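AdeR (Acinetobacter baumannii, PDB 5X5L) is a two-component response regulator whose OmpR/PhoB-type C-terminal domain, the part present here, binds an intercistronic DNA region. Local coordinates at a contact of chain A with DNA. Numbering follows the deposited sequence.

A contact of chain A with DNA. Residues 51, 67, 91, 93-94, 97. With nucleotides of chain B.
The C-terminal hairpin of the winged helix-turn-helix domain, strands 90-92 and 96-98 with the turn between them, lies against the backbone of one DNA strand, while Arg67 from the start of the recognition helix 66-81 and Arg51 from the start of helix 51-58 reach the DG16 phosphate. Arg67, its chain bent at chi2 (-72°), presents its guanidinium end-on to the DG16 phosphate: NH1 and NH2 both donate to OP2, at 2.9 Å for NH1, with the oxygen lying in the guanidinium plane. The other non-bridging oxygen, OP1, takes the backbone N-H of Gly94 in the wing turn at 2.9 Å, a fairly straight bond (163° at H). Arg51 adds a salt bridge from NH1 to OP1 of DG16 at 3.1 Å, weak as a hydrogen bond; its chain is extended, and the guanidinium is set between OP2 of DG16 over one face and Tyr97 CE2 over the other, both toward the rim. One phosphate further along, the Tyr97 hydroxyl donates to OP2 of DT17, whose phosphorus lies at the ring's edge, in plane. These bonds go to phosphate oxygens, so they anchor the domain and probably add little base specificity by themselves. Asn91 packs its amide against the DG16 sugar, CG lying 3.3 Å from C3'. At the wing tip, Arg93 extends along the minor-groove side, CG anti to its backbone N (chi1 -170°), and lays its guanidinium face over the DA15 deoxyribose, CZ 3.4 Å from C4'.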
# COMPACT_ATOMS: atom_id res chain seq x y z
N ARG A 51 4.55 5.81 -6.07
CA ARG A 51 4.19 5.76 -7.49
C ARG A 51 5.17 4.88 -8.26
O ARG A 51 4.77 4.16 -9.16
CB ARG A 51 4.12 7.17 -8.09
CG ARG A 51 2.97 7.98 -7.53
CD ARG A 51 3.04 9.45 -7.90
NE ARG A 51 1.80 10.15 -7.64
CZ ARG A 51 1.39 10.63 -6.47
NH1 ARG A 51 2.12 10.48 -5.37
NH2 ARG A 51 0.22 11.25 -6.38
N ARG A 67 2.57 10.70 -12.93
CA ARG A 67 1.18 11.13 -12.98
C ARG A 67 0.25 10.11 -13.62
O ARG A 67 -0.90 10.01 -13.25
CB ARG A 67 1.04 12.51 -13.63
CG ARG A 67 1.69 13.63 -12.82
CD ARG A 67 0.88 13.94 -11.56
NE ARG A 67 1.57 14.82 -10.65
CZ ARG A 67 1.65 14.68 -9.31
NH1 ARG A 67 1.09 13.63 -8.67
NH2 ARG A 67 2.31 15.60 -8.59
N ASN A 91 -4.91 8.80 -1.12
CA ASN A 91 -3.61 9.39 -1.43
C ASN A 91 -2.93 9.81 -0.13
O ASN A 91 -3.58 10.30 0.78
CB ASN A 91 -3.79 10.58 -2.39
CG ASN A 91 -2.71 11.63 -2.24
OD1 ASN A 91 -2.91 12.60 -1.53
ND2 ASN A 91 -1.50 11.32 -2.70
N ARG A 93 -0.16 12.37 0.68
CA ARG A 93 0.41 13.50 -0.07
C ARG A 93 1.93 13.50 -0.10
O ARG A 93 2.56 13.47 0.95
CB ARG A 93 -0.13 14.80 0.50
CG ARG A 93 0.17 16.04 -0.32
CD ARG A 93 -0.58 17.22 0.27
NE ARG A 93 0.01 18.51 -0.14
CZ ARG A 93 -0.25 19.14 -1.28
NH1 ARG A 93 -1.10 18.62 -2.19
NH2 ARG A 93 0.37 20.30 -1.52
N GLY A 94 2.51 13.49 -1.30
CA GLY A 94 3.95 13.52 -1.49
C GLY A 94 4.67 12.18 -1.38
O GLY A 94 5.88 12.14 -1.56
N TYR A 97 0.14 6.22 -2.40
CA TYR A 97 -1.22 5.76 -2.15
C TYR A 97 -1.29 4.59 -1.19
O TYR A 97 -0.35 3.81 -1.06
CB TYR A 97 -1.90 5.33 -3.46
CG TYR A 97 -2.03 6.44 -4.45
CD1 TYR A 97 -3.10 7.32 -4.40
CD2 TYR A 97 -1.08 6.61 -5.44
CE1 TYR A 97 -3.23 8.34 -5.31
CE2 TYR A 97 -1.19 7.64 -6.37
CZ TYR A 97 -2.28 8.49 -6.30
OH TYR A 97 -2.41 9.50 -7.22
P DA B 15 5.61 19.16 -4.35
OP1 DA B 15 6.49 18.62 -3.27
OP2 DA B 15 6.09 19.17 -5.77
O5' DA B 15 4.21 18.41 -4.31
C5' DA B 15 3.35 18.47 -3.15
C4' DA B 15 2.00 17.84 -3.43
O4' DA B 15 1.08 18.83 -3.97
C3' DA B 15 2.01 16.68 -4.43
O3' DA B 15 1.35 15.56 -3.83
C2' DA B 15 1.36 17.28 -5.66
C1' DA B 15 0.38 18.27 -5.06
N9 DA B 15 -0.05 19.36 -5.94
C8 DA B 15 0.71 20.10 -6.81
N7 DA B 15 0.03 21.02 -7.45
C5 DA B 15 -1.27 20.86 -6.99
C6 DA B 15 -2.47 21.52 -7.30
N6 DA B 15 -2.56 22.53 -8.17
N1 DA B 15 -3.60 21.12 -6.66
C2 DA B 15 -3.51 20.11 -5.78
N3 DA B 15 -2.43 19.41 -5.40
C4 DA B 15 -1.34 19.84 -6.05
P DG B 16 1.05 14.25 -4.69
OP1 DG B 16 1.21 13.06 -3.83
OP2 DG B 16 1.80 14.33 -5.97
O5' DG B 16 -0.51 14.38 -4.93
C5' DG B 16 -1.44 14.57 -3.84
C4' DG B 16 -2.86 14.34 -4.31
O4' DG B 16 -3.32 15.48 -5.07
C3' DG B 16 -3.09 13.12 -5.21
O3' DG B 16 -4.29 12.48 -4.78
C2' DG B 16 -3.05 13.72 -6.61
C1' DG B 16 -3.60 15.11 -6.41
N9 DG B 16 -3.02 16.13 -7.28
C8 DG B 16 -1.70 16.35 -7.57
N7 DG B 16 -1.51 17.34 -8.39
C5 DG B 16 -2.78 17.84 -8.63
C6 DG B 16 -3.20 18.93 -9.43
O6 DG B 16 -2.51 19.70 -10.11
N1 DG B 16 -4.59 19.07 -9.40
C2 DG B 16 -5.45 18.25 -8.70
N2 DG B 16 -6.76 18.53 -8.81
N3 DG B 16 -5.06 17.24 -7.95
C4 DG B 16 -3.73 17.10 -7.95
P DT B 17 -5.21 11.64 -5.78
OP1 DT B 17 -6.05 10.72 -4.97
OP2 DT B 17 -4.36 11.07 -6.86
O5' DT B 17 -6.13 12.77 -6.42
C5' DT B 17 -7.29 13.26 -5.73
C4' DT B 17 -8.35 13.62 -6.74
O4' DT B 17 -7.81 14.62 -7.63
C3' DT B 17 -8.82 12.45 -7.61
O3' DT B 17 -10.26 12.42 -7.55
C2' DT B 17 -8.20 12.73 -8.97
C1' DT B 17 -8.03 14.24 -8.98
N1 DT B 17 -6.91 14.80 -9.79
C2 DT B 17 -7.17 15.87 -10.63
O2 DT B 17 -8.28 16.36 -10.77
N3 DT B 17 -6.07 16.34 -11.30
C4 DT B 17 -4.77 15.88 -11.21
O4 DT B 17 -3.89 16.40 -11.89
C5 DT B 17 -4.57 14.77 -10.30
C7 DT B 17 -3.20 14.20 -10.15
C6 DT B 17 -5.64 14.31 -9.63